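Local atomic coordinates of chitinase (Chromobacterium violaceum, PDB entry 4TXG), a protein that probably hydrolyses the glycosidic bonds of chitin, as a family 18 glycoside hydrolase with carbohydrate-binding regions. Residues W255-G259 against A322-D327; I290-D295 against T348-R352; P316-N320 against N332-G336; L386-D390 against G451-R456. All coordinates share one frame; numbering follows the deposited sequence.

Interaction 1 of 4, residues W255-G259 against A322-D327; sequences WAETG and AGNPLD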
loop_
_atom_site.group_PDB
_atom_site.type_symbol
_atom_site.label_atom_id
_atom_site.label_comp_id
_atom_site.label_asym_id
_atom_site.label_seq_id
_atom_site.Cartn_x
_atom_site.Cartn_y
_atom_site.Cartn_z
ATOM N N TRP A 255 2.584 8.558 -8.047
ATOM C CA TRP A 255 2.826 8.159 -9.432
ATOM C C TRP A 255 3.597 9.231 -10.206
ATOM O O TRP A 255 4.545 8.920 -10.926
ATOM C CB TRP A 255 1.501 7.840 -10.131
ATOM C CG TRP A 255 1.632 7.256 -11.535
ATOM C CD1 TRP A 255 1.156 7.805 -12.695
ATOM C CD2 TRP A 255 2.261 6.019 -11.910
ATOM N NE1 TRP A 255 1.453 6.994 -13.762
ATOM C CE2 TRP A 255 2.128 5.892 -13.311
ATOM C CE3 TRP A 255 2.928 5.014 -11.203
ATOM C CZ2 TRP A 255 2.629 4.793 -14.014
ATOM C CZ3 TRP A 255 3.431 3.922 -11.905
ATOM C CH2 TRP A 255 3.282 3.827 -13.297
ATOM N N ALA A 256 3.203 10.489 -10.038
ATOM C CA ALA A 256 3.788 11.586 -10.810
ATOM C C ALA A 256 5.134 12.062 -10.268
ATOM O O ALA A 256 5.991 12.521 -11.035
ATOM C CB ALA A 256 2.812 12.773 -10.866
ATOM N N GLU A 257 5.330 11.980 -8.956
ATOM C CA GLU A 257 6.542 12.569 -8.377
ATOM C C GLU A 257 7.437 11.565 -7.646
ATOM O O GLU A 257 8.248 11.939 -6.798
ATOM C CB GLU A 257 6.168 13.718 -7.443
ATOM C CG GLU A 257 5.528 14.895 -8.190
ATOM C CD GLU A 257 5.400 16.153 -7.334
ATOM O OE1 GLU A 257 4.532 16.178 -6.436
ATOM O OE2 GLU A 257 6.161 17.119 -7.566
ATOM N N THR A 258 7.318 10.295 -7.995
ATOM C CA THR A 258 8.316 9.323 -7.554
ATOM C C THR A 258 9.662 9.600 -8.231
ATOM O O THR A 258 10.714 9.490 -7.599
ATOM C CB THR A 258 7.864 7.874 -7.848
ATOM O OG1 THR A 258 6.972 7.446 -6.810
ATOM C CG2 THR A 258 9.056 6.925 -7.900
ATOM N N GLY A 259 9.627 9.984 -9.504
ATOM C CA GLY A 259 10.853 10.128 -10.276
ATOM C C GLY A 259 11.171 11.538 -10.745
ATOM O O GLY A 259 12.004 11.730 -11.621
ATOM N N ALA A 322 8.045 -1.049 -15.498
ATOM C CA ALA A 322 6.986 -1.029 -14.494
ATOM C C ALA A 322 6.740 0.376 -13.972
ATOM O O ALA A 322 5.652 0.681 -13.483
ATOM C CB ALA A 322 7.326 -1.962 -13.344
ATOM N N GLY A 323 7.748 1.234 -14.078
ATOM C CA GLY A 323 7.632 2.582 -13.560
ATOM C C GLY A 323 6.747 3.472 -14.421
ATOM O O GLY A 323 6.308 3.070 -15.506
ATOM N N ASN A 324 6.455 4.670 -13.915
ATOM C CA ASN A 324 5.878 5.739 -14.728
ATOM C C ASN A 324 6.743 5.853 -15.977
ATOM O O ASN A 324 7.965 5.922 -15.857
ATOM C CB ASN A 324 5.849 7.051 -13.927
ATOM C CG ASN A 324 5.103 8.179 -14.631
ATOM O OD1 ASN A 324 5.214 8.366 -15.842
ATOM N ND2 ASN A 324 4.364 8.969 -13.852
ATOM N N PRO A 325 6.131 5.825 -17.180
ATOM C CA PRO A 325 6.939 5.893 -18.409
ATOM C C PRO A 325 7.925 7.067 -18.419
ATOM O O PRO A 325 8.989 6.976 -19.027
ATOM C CB PRO A 325 5.889 6.063 -19.509
ATOM C CG PRO A 325 4.678 5.398 -18.966
ATOM C CD PRO A 325 4.693 5.669 -17.477
ATOM N N LEU A 326 7.569 8.147 -17.733
ATOM C CA LEU A 326 8.443 9.314 -17.619
ATOM C C LEU A 326 9.732 9.025 -16.840
ATOM O O LEU A 326 10.683 9.807 -16.893
ATOM C CB LEU A 326 7.684 10.461 -16.944
ATOM C CG LEU A 326 6.498 11.007 -17.742
ATOM C CD1 LEU A 326 5.747 12.023 -16.903
ATOM C CD2 LEU A 326 6.992 11.627 -19.028
ATOM N N ASP A 327 9.748 7.912 -16.109
ATOM C CA ASP A 327 10.877 7.532 -15.263
ATOM C C ASP A 327 11.753 6.413 -15.838
ATOM O O ASP A 327 12.743 6.033 -15.220
ATOM C CB ASP A 327 10.369 7.076 -13.893
ATOM C CG ASP A 327 9.634 8.165 -13.153
ATOM O OD1 ASP A 327 9.867 9.351 -13.465
ATOM O OD2 ASP A 327 8.835 7.835 -12.249
HETATM O O HOH W 1 7.191 9.602 -11.033
HETATM O O HOH W 2 11.645 11.334 -14.465
#
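Trp255 lies against Asn324 at the mouth of a (β/α)8 barrel, where the chain leaving strand 247-253 meets the long loop that follows strand 308-312. One face of the indole takes the asparagine: Asn324 CB stands 4.0 Å from the centroid of the Trp255 six-membered ring and only 13° off its normal, a CH-pi contact, and the amide plane runs close to parallel with the ring. Trp255 CH2 approaches Ala322 O at 3.9 Å, at the ring edge. Because CG is anti to the backbone N (chi1 -173°), the Trp255 ring hangs beside its own carbonyl, and a single asparagine can serve both groups. Asn324 ND2 donates to Trp255 O over 2.9 Å with an N-H...O angle of 162°, coming from above the carbonyl plane. The amide is fixed from its other end by an Asx turn, Leu326 N giving a 3.0 Å bond to Asn324 OD1. Ala256 mainly offers its backbone, its O being bound by Arg268. The Thr258 hydroxyl is hydrogen-bonded to Gly254 O and Glu314 N. Gly259 closes the contact, its CA 3.4 Å from Asp327 OD1, the oxygen that also pairs with Arg268. Between the two segments sits a water that accepts from Gly259 N and donates to both Trp255 O (2.7 Å) and Asp327 OD2 (2.7 Å).

Interaction 2 of 4, residues I290-D295 against T348-R352; sequences INAFSD and TLRDR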
loop_
_atom_site.group_PDB
_atom_site.type_symbol
_atom_site.label_atom_id
_atom_site.label_comp_id
_atom_site.label_asym_id
_atom_site.label_seq_id
_atom_site.Cartn_x
_atom_site.Cartn_y
_atom_site.Cartn_z
ATOM N N ILE A 290 20.645 8.679 0.298
ATOM C CA ILE A 290 19.752 8.118 1.316
ATOM C C ILE A 290 19.986 8.814 2.668
ATOM O O ILE A 290 19.039 9.083 3.419
ATOM C CB ILE A 290 19.941 6.584 1.437
ATOM C CG1 ILE A 290 19.339 5.878 0.213
ATOM C CG2 ILE A 290 19.299 6.045 2.718
ATOM C CD1 ILE A 290 19.741 4.383 0.071
ATOM N N ASN A 291 21.237 9.136 2.972
ATOM C CA ASN A 291 21.531 9.877 4.192
ATOM C C ASN A 291 20.953 11.287 4.150
ATOM O O ASN A 291 20.380 11.760 5.135
ATOM C CB ASN A 291 23.041 9.953 4.439
ATOM C CG ASN A 291 23.629 8.639 4.924
ATOM O OD1 ASN A 291 22.911 7.704 5.282
ATOM N ND2 ASN A 291 24.952 8.570 4.950
ATOM N N ALA A 292 21.106 11.967 3.016
ATOM C CA ALA A 292 20.563 13.316 2.882
ATOM C C ALA A 292 19.053 13.297 3.030
ATOM O O ALA A 292 18.466 14.148 3.713
ATOM C CB ALA A 292 20.955 13.928 1.538
ATOM N N PHE A 293 18.419 12.327 2.384
ATOM C CA PHE A 293 16.968 12.233 2.464
ATOM C C PHE A 293 16.508 11.960 3.897
ATOM O O PHE A 293 15.604 12.630 4.409
ATOM C CB PHE A 293 16.433 11.143 1.531
ATOM C CG PHE A 293 14.951 10.981 1.620
ATOM C CD1 PHE A 293 14.108 11.876 0.971
ATOM C CD2 PHE A 293 14.397 9.970 2.381
ATOM C CE1 PHE A 293 12.726 11.744 1.065
ATOM C CE2 PHE A 293 13.021 9.830 2.474
ATOM C CZ PHE A 293 12.192 10.720 1.816
ATOM N N SER A 294 17.123 10.972 4.536
ATOM C CA SER A 294 16.698 10.559 5.870
ATOM C C SER A 294 16.874 11.677 6.882
ATOM O O SER A 294 15.973 11.943 7.683
ATOM C CB SER A 294 17.461 9.309 6.300
ATOM O OG SER A 294 17.157 8.241 5.401
ATOM N N ASP A 295 18.015 12.352 6.843
ATOM C CA ASP A 295 18.212 13.496 7.735
ATOM C C ASP A 295 17.189 14.600 7.452
ATOM O O ASP A 295 16.717 15.266 8.381
ATOM C CB ASP A 295 19.631 14.043 7.604
ATOM C CG ASP A 295 20.685 13.093 8.178
ATOM O OD1 ASP A 295 20.327 12.171 8.947
ATOM O OD2 ASP A 295 21.880 13.282 7.870
ATOM N N THR A 348 17.789 2.905 6.816
ATOM C CA THR A 348 18.406 4.159 7.229
ATOM C C THR A 348 17.369 5.124 7.791
ATOM O O THR A 348 17.607 5.809 8.789
ATOM C CB THR A 348 19.158 4.822 6.061
ATOM O OG1 THR A 348 20.103 3.889 5.521
ATOM C CG2 THR A 348 19.920 6.066 6.543
ATOM N N LEU A 349 16.213 5.184 7.150
ATOM C CA LEU A 349 15.121 6.007 7.651
ATOM C C LEU A 349 14.700 5.558 9.054
ATOM O O LEU A 349 14.486 6.386 9.939
ATOM C CB LEU A 349 13.954 5.928 6.681
ATOM C CG LEU A 349 12.933 7.047 6.520
ATOM C CD1 LEU A 349 13.573 8.419 6.438
ATOM C CD2 LEU A 349 12.167 6.724 5.233
ATOM N N ARG A 350 14.616 4.245 9.249
ATOM C CA ARG A 350 14.276 3.657 10.548
ATOM C C ARG A 350 15.293 4.065 11.605
ATOM O O ARG A 350 14.937 4.482 12.708
ATOM C CB ARG A 350 14.204 2.127 10.440
ATOM C CG ARG A 350 13.951 1.394 11.764
ATOM C CD ARG A 350 12.458 1.373 12.121
ATOM N NE ARG A 350 12.010 2.614 12.750
ATOM C CZ ARG A 350 10.750 3.044 12.740
ATOM N NH1 ARG A 350 10.433 4.175 13.367
ATOM N NH2 ARG A 350 9.808 2.342 12.103
ATOM N N ASP A 351 16.568 3.962 11.247
ATOM C CA ASP A 351 17.653 4.343 12.144
ATOM C C ASP A 351 17.572 5.827 12.528
ATOM O O ASP A 351 17.657 6.178 13.711
ATOM C CB ASP A 351 19.004 4.039 11.489
ATOM C CG ASP A 351 20.182 4.428 12.366
ATOM O OD1 ASP A 351 20.550 5.620 12.377
ATOM O OD2 ASP A 351 20.734 3.539 13.050
ATOM N N ARG A 352 17.402 6.705 11.542
ATOM C CA ARG A 352 17.417 8.134 11.834
ATOM C C ARG A 352 16.190 8.546 12.632
ATOM O O ARG A 352 16.284 9.365 13.553
ATOM C CB ARG A 352 17.491 8.973 10.554
ATOM C CG ARG A 352 18.749 8.743 9.737
ATOM C CD ARG A 352 20.027 9.030 10.515
ATOM N NE ARG A 352 21.173 8.941 9.611
ATOM C CZ ARG A 352 21.808 7.813 9.305
ATOM N NH1 ARG A 352 21.439 6.656 9.848
ATOM N NH2 ARG A 352 22.821 7.841 8.452
HETATM O O HOH W 3 22.601 4.749 4.505
HETATM O O HOH W 4 23.031 10.788 8.175
#
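Arg352 reaches from its helix across to Ser294, Asp295 and Asn291, and its side chain traces the seam between helices 287-304 and 338-360, whose local axes approach to 9.2 Å and cross at -41°. CB is directed at the partner helix. Arg352 CG rests on Ser294 CB at 3.7 Å, and the bend at chi2 (-58°) then carries the chain along the outer side of the helix pair. CD passes Asp295 OD1, and Arg352 NE makes a weak salt-bridge hydrogen bond to Asp295 OD1, 3.4 Å away and near the guanidinium plane. Of the two terminal nitrogens, Arg352 NH2 comes within 3.2 Å of Asn291 OD1 at an angle too poor for a bond, but gives a proton to a water that in turn donates to Asp295 OD2. Arg352 NH1 turns back to a salt bridge with Asp351 OD1 (2.9 Å), its hydrogen bond weak in angle, which completes a three-residue network. Thr348 CG2 lies under one guanidinium face. Deeper in, Ile290 CG2 meets Thr348 CB at 3.6 Å and Phe293 presents a ring edge to Leu349 CD2. Ser294 OG spends its proton on Ile290 O, 2.9 Å away within its own helix. The chemistry implies close packing around a small serine, with a loose, partly water-mediated charge network on the more exposed side.

Interaction 3 of 4, residues P316-N320 against N332-G336; sequences PTSMN and NARLG
Leu335 packs against the backbone of residues 317-320, and this is the main van der Waals element of the contact. Its CD2 methyl sits 3.6 Å from Met319 O and 3.8 Å from Thr317 O, CD1 lies 3.8 Å from Asn320 CA, and CB faces Ser318 O at 3.7 Å. In return Ser318 CB comes to 3.2 Å from Leu335 O, a close carbon-oxygen approach. Among side chains with polar ends, Asn320 and Asn332 meet at about a right angle, with their amide planes 26° apart, and Asn332 ND2 is spent on Asn321 OD1. Local hydrogen bonding shapes the first segment: Met319 N gives a weak but straight bond to Thr317 OG1 (3.4 Å, 170°), and that hydroxyl also pairs with Leu376 O. Ser318 OG goes to Gly379 O. The loop after strand 308-312 thus folds back on the loop beyond helix 328-331, at the C-terminal end of the barrel, while Met319 and Asn320 also touch Asp670, far along the chain. With methyl groups set against carbonyl oxygens, and the Ser318 and Thr317 hydroxyls bonded elsewhere, the pairing of these loops rests mostly on fit of shape.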
loop_
_atom_site.group_PDB
_atom_site.type_symbol
_atom_site.label_atom_id
_atom_site.label_comp_id
_atom_site.label_asym_id
_atom_site.label_seq_id
_atom_site.Cartn_x
_atom_site.Cartn_y
_atom_site.Cartn_z
ATOM N N PRO A 316 9.898 0.418 -6.446
ATOM C CA PRO A 316 11.231 -0.184 -6.371
ATOM C C PRO A 316 11.207 -1.639 -6.840
ATOM O O PRO A 316 11.531 -2.555 -6.078
ATOM C CB PRO A 316 11.567 -0.088 -4.881
ATOM C CG PRO A 316 10.216 -0.284 -4.212
ATOM C CD PRO A 316 9.226 0.433 -5.129
ATOM N N THR A 317 10.809 -1.854 -8.087
ATOM C CA THR A 317 10.692 -3.213 -8.581
ATOM C C THR A 317 11.633 -3.457 -9.754
ATOM O O THR A 317 11.947 -2.539 -10.520
ATOM C CB THR A 317 9.241 -3.529 -9.001
ATOM O OG1 THR A 317 9.136 -4.897 -9.411
ATOM C CG2 THR A 317 8.778 -2.618 -10.134
ATOM N N SER A 318 12.078 -4.703 -9.895
ATOM C CA SER A 318 12.975 -5.066 -10.981
ATOM C C SER A 318 12.240 -5.463 -12.277
ATOM O O SER A 318 12.891 -5.872 -13.236
ATOM C CB SER A 318 13.892 -6.212 -10.543
ATOM O OG SER A 318 13.153 -7.418 -10.371
ATOM N N MET A 319 10.912 -5.338 -12.312
ATOM C CA MET A 319 10.156 -5.559 -13.550
ATOM C C MET A 319 10.449 -4.425 -14.527
ATOM O O MET A 319 10.340 -3.256 -14.171
ATOM C CB MET A 319 8.642 -5.625 -13.303
ATOM C CG MET A 319 8.195 -6.582 -12.205
ATOM S SD MET A 319 8.590 -8.323 -12.501
ATOM C CE MET A 319 7.507 -8.749 -13.842
ATOM N N ASN A 320 10.830 -4.777 -15.747
ATOM C CA ASN A 320 11.143 -3.797 -16.775
ATOM C C ASN A 320 9.887 -3.010 -17.169
ATOM O O ASN A 320 8.805 -3.588 -17.254
ATOM C CB ASN A 320 11.759 -4.510 -17.981
ATOM C CG ASN A 320 12.163 -3.558 -19.079
ATOM O OD1 ASN A 320 13.131 -2.812 -18.940
ATOM N ND2 ASN A 320 11.436 -3.598 -20.192
ATOM N N ASN A 332 14.666 1.699 -15.541
ATOM C CA ASN A 332 15.117 0.535 -16.295
ATOM C C ASN A 332 16.641 0.345 -16.230
ATOM O O ASN A 332 17.145 -0.761 -16.424
ATOM C CB ASN A 332 14.635 0.632 -17.747
ATOM C CG ASN A 332 13.141 0.365 -17.881
ATOM O OD1 ASN A 332 12.524 -0.224 -16.987
ATOM N ND2 ASN A 332 12.552 0.790 -19.000
ATOM N N ALA A 333 17.371 1.412 -15.924
ATOM C CA ALA A 333 18.817 1.323 -15.790
ATOM C C ALA A 333 19.234 0.784 -14.415
ATOM O O ALA A 333 20.408 0.509 -14.177
ATOM C CB ALA A 333 19.450 2.701 -16.037
ATOM N N ARG A 334 18.268 0.618 -13.521
ATOM C CA ARG A 334 18.561 0.276 -12.134
ATOM C C ARG A 334 17.857 -0.997 -11.657
ATOM O O ARG A 334 17.876 -1.293 -10.467
ATOM C CB ARG A 334 18.154 1.435 -11.209
ATOM C CG ARG A 334 19.037 2.670 -11.297
ATOM C CD ARG A 334 18.328 3.877 -10.657
ATOM N NE ARG A 334 19.243 5.004 -10.481
ATOM C CZ ARG A 334 19.608 5.836 -11.455
ATOM N NH1 ARG A 334 19.135 5.677 -12.688
ATOM N NH2 ARG A 334 20.457 6.825 -11.198
ATOM N N LEU A 335 17.239 -1.743 -12.569
ATOM C CA LEU A 335 16.336 -2.828 -12.168
ATOM C C LEU A 335 16.953 -3.788 -11.151
ATOM O O LEU A 335 16.307 -4.146 -10.163
ATOM C CB LEU A 335 15.870 -3.621 -13.386
ATOM C CG LEU A 335 15.089 -2.834 -14.441
ATOM C CD1 LEU A 335 14.764 -3.735 -15.630
ATOM C CD2 LEU A 335 13.817 -2.203 -13.850
ATOM N N GLY A 336 18.203 -4.178 -11.374
ATOM C CA GLY A 336 18.844 -5.155 -10.508
ATOM C C GLY A 336 19.246 -4.637 -9.137
ATOM O O GLY A 336 19.612 -5.416 -8.249
#

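Interaction 4 of 4, residues L386-D390 against G451-R456; sequences LKYLD and GLPASR
Arg456 pushes its guanidinium among the carbonyl groups of residues 386-390, at the end of the (β/α)8 barrel where strands 391-395 and 457-462 begin. It grips Leu389 O side-on with two nitrogens: NH2 at 2.7 Å (N-H...O 159°) and NE at 3.2 Å (135°), the oxygen lying almost in the guanidinium plane. A weak bond from Arg456 NE to Asp390 O, 3.5 Å long, adds a second acceptor, and the Arg456 NH2 nitrogen lies 2.9 Å from Leu386 O. The bend at chi3 (56°) turns the group along this row of oxygens, and NH1 is taken by Glu124 O. The guanidinium is thus held flat by its edge while Leu452 CD2 sits 3.2 Å above the centre of one face.

Leu386 and Leu452 supply the apolar half of the contact. Their side chains meet at about a right angle, CD2 of Leu386 touching CD1 of Leu452 at 3.9 Å, and both lean on Val392 of strand 391-395. Gly451 lets its CA slip in beside Leu386 CD1. Asp390 directs its carboxylate elsewhere, to Tyr140, Tyr363 and Arg350, so that its contribution here is largely backbone. Its carbonyl oxygen also packs against the aliphatic part of the arginine, with Asp390 O 3.2 Å from Arg456 CG.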
loop_
_atom_site.group_PDB
_atom_site.type_symbol
_atom_site.label_atom_id
_atom_site.label_comp_id
_atom_site.label_asym_id
_atom_site.label_seq_id
_atom_site.Cartn_x
_atom_site.Cartn_y
_atom_site.Cartn_z
ATOM N N LEU A 386 9.887 -4.829 4.769
ATOM C CA LEU A 386 8.708 -4.759 5.637
ATOM C C LEU A 386 9.050 -4.640 7.127
ATOM O O LEU A 386 8.312 -4.009 7.885
ATOM C CB LEU A 386 7.812 -5.983 5.427
ATOM C CG LEU A 386 7.100 -6.057 4.068
ATOM C CD1 LEU A 386 6.306 -7.351 3.968
ATOM C CD2 LEU A 386 6.178 -4.866 3.881
ATOM N N LYS A 387 10.173 -5.222 7.543
ATOM C CA LYS A 387 10.530 -5.231 8.957
ATOM C C LYS A 387 10.793 -3.823 9.509
ATOM O O LYS A 387 10.772 -3.626 10.717
ATOM C CB LYS A 387 11.760 -6.112 9.200
ATOM C CG LYS A 387 13.021 -5.589 8.530
ATOM C CD LYS A 387 14.189 -6.589 8.591
ATOM C CE LYS A 387 14.688 -6.801 10.006
ATOM N NZ LYS A 387 15.993 -7.533 10.032
ATOM N N TYR A 388 11.032 -2.847 8.634
ATOM C CA TYR A 388 11.326 -1.486 9.091
ATOM C C TYR A 388 10.084 -0.609 9.241
ATOM O O TYR A 388 10.167 0.500 9.766
ATOM C CB TYR A 388 12.316 -0.816 8.130
ATOM C CG TYR A 388 13.591 -1.616 8.005
ATOM C CD1 TYR A 388 14.431 -1.783 9.103
ATOM C CD2 TYR A 388 13.940 -2.229 6.808
ATOM C CE1 TYR A 388 15.592 -2.529 9.013
ATOM C CE2 TYR A 388 15.108 -2.987 6.712
ATOM C CZ TYR A 388 15.924 -3.126 7.820
ATOM O OH TYR A 388 17.086 -3.871 7.741
ATOM N N LEU A 389 8.940 -1.100 8.769
ATOM C CA LEU A 389 7.755 -0.267 8.647
ATOM C C LEU A 389 6.781 -0.449 9.803
ATOM O O LEU A 389 6.379 -1.572 10.129
ATOM C CB LEU A 389 7.033 -0.571 7.328
ATOM C CG LEU A 389 7.905 -0.356 6.096
ATOM C CD1 LEU A 389 7.197 -0.855 4.837
ATOM C CD2 LEU A 389 8.247 1.124 5.967
ATOM N N ASP A 390 6.395 0.656 10.424
ATOM C CA ASP A 390 5.367 0.577 11.455
ATOM C C ASP A 390 4.105 -0.076 10.913
ATOM O O ASP A 390 3.490 -0.902 11.585
ATOM C CB ASP A 390 5.057 1.961 11.999
ATOM C CG ASP A 390 6.163 2.477 12.874
ATOM O OD1 ASP A 390 6.123 2.210 14.096
ATOM O OD2 ASP A 390 7.093 3.109 12.336
ATOM N N GLY A 451 5.253 -11.398 5.727
ATOM C CA GLY A 451 6.314 -10.709 6.450
ATOM C C GLY A 451 5.833 -9.723 7.503
ATOM O O GLY A 451 6.648 -9.017 8.101
ATOM N N LEU A 452 4.518 -9.674 7.725
ATOM C CA LEU A 452 3.895 -8.750 8.691
ATOM C C LEU A 452 2.767 -9.416 9.480
ATOM O O LEU A 452 2.020 -10.215 8.926
ATOM C CB LEU A 452 3.302 -7.522 7.982
ATOM C CG LEU A 452 4.256 -6.496 7.347
ATOM C CD1 LEU A 452 3.450 -5.471 6.557
ATOM C CD2 LEU A 452 5.105 -5.820 8.413
ATOM N N PRO A 453 2.610 -9.051 10.762
ATOM C CA PRO A 453 1.371 -9.424 11.453
ATOM C C PRO A 453 0.195 -8.614 10.910
ATOM O O PRO A 453 0.420 -7.532 10.355
ATOM C CB PRO A 453 1.657 -9.055 12.910
ATOM C CG PRO A 453 2.590 -7.855 12.782
ATOM C CD PRO A 453 3.487 -8.215 11.598
ATOM N N ALA A 454 -1.027 -9.115 11.077
ATOM C CA ALA A 454 -2.209 -8.428 10.564
ATOM C C ALA A 454 -2.301 -7.003 11.096
ATOM O O ALA A 454 -2.752 -6.100 10.393
ATOM C CB ALA A 454 -3.483 -9.214 10.915
ATOM N N SER A 455 -1.840 -6.804 12.327
ATOM C CA SER A 455 -1.898 -5.489 12.969
ATOM C C SER A 455 -1.070 -4.413 12.247
ATOM O O SER A 455 -1.283 -3.224 12.462
ATOM C CB SER A 455 -1.433 -5.599 14.428
ATOM O OG SER A 455 -0.104 -6.104 14.499
ATOM N N ARG A 456 -0.138 -4.823 11.388
ATOM C CA ARG A 456 0.707 -3.854 10.692
ATOM C C ARG A 456 0.350 -3.758 9.214
ATOM O O ARG A 456 1.124 -3.234 8.422
ATOM C CB ARG A 456 2.202 -4.207 10.879
ATOM C CG ARG A 456 2.671 -3.937 12.325
ATOM C CD ARG A 456 4.069 -4.464 12.670
ATOM N NE ARG A 456 5.101 -3.961 11.769
ATOM C CZ ARG A 456 6.131 -4.694 11.362
ATOM N NH1 ARG A 456 6.260 -5.942 11.799
ATOM N NH2 ARG A 456 7.027 -4.192 10.517
#

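In the fold
The four contacts fall into two touching pairs around one barrel. Interactions 1 and 3 share the loop after strand 308-312, at the barrel's C-terminal end, and meet where Ala322 CB packs 3.6 Å from Thr317 CG2. Interaction 2 joins two outer helices and is tied to interaction 4, at the opposite end of the strands, by a salt bridge from Arg350 NH2 to Asp390 OD2 (2.8 Å) and a probable hydrogen bond from Arg350 NH2 to Tyr388 O (3.0 Å). Centres of interactions 1 and 4 are about 26 Å apart. Trp255 touches Glu314, the last residue of the DGxDxDxE signature of family 18, placing interaction 1 beside the probable active site; the Trp255 side chain is also about 5 Å from a bound cesium ion.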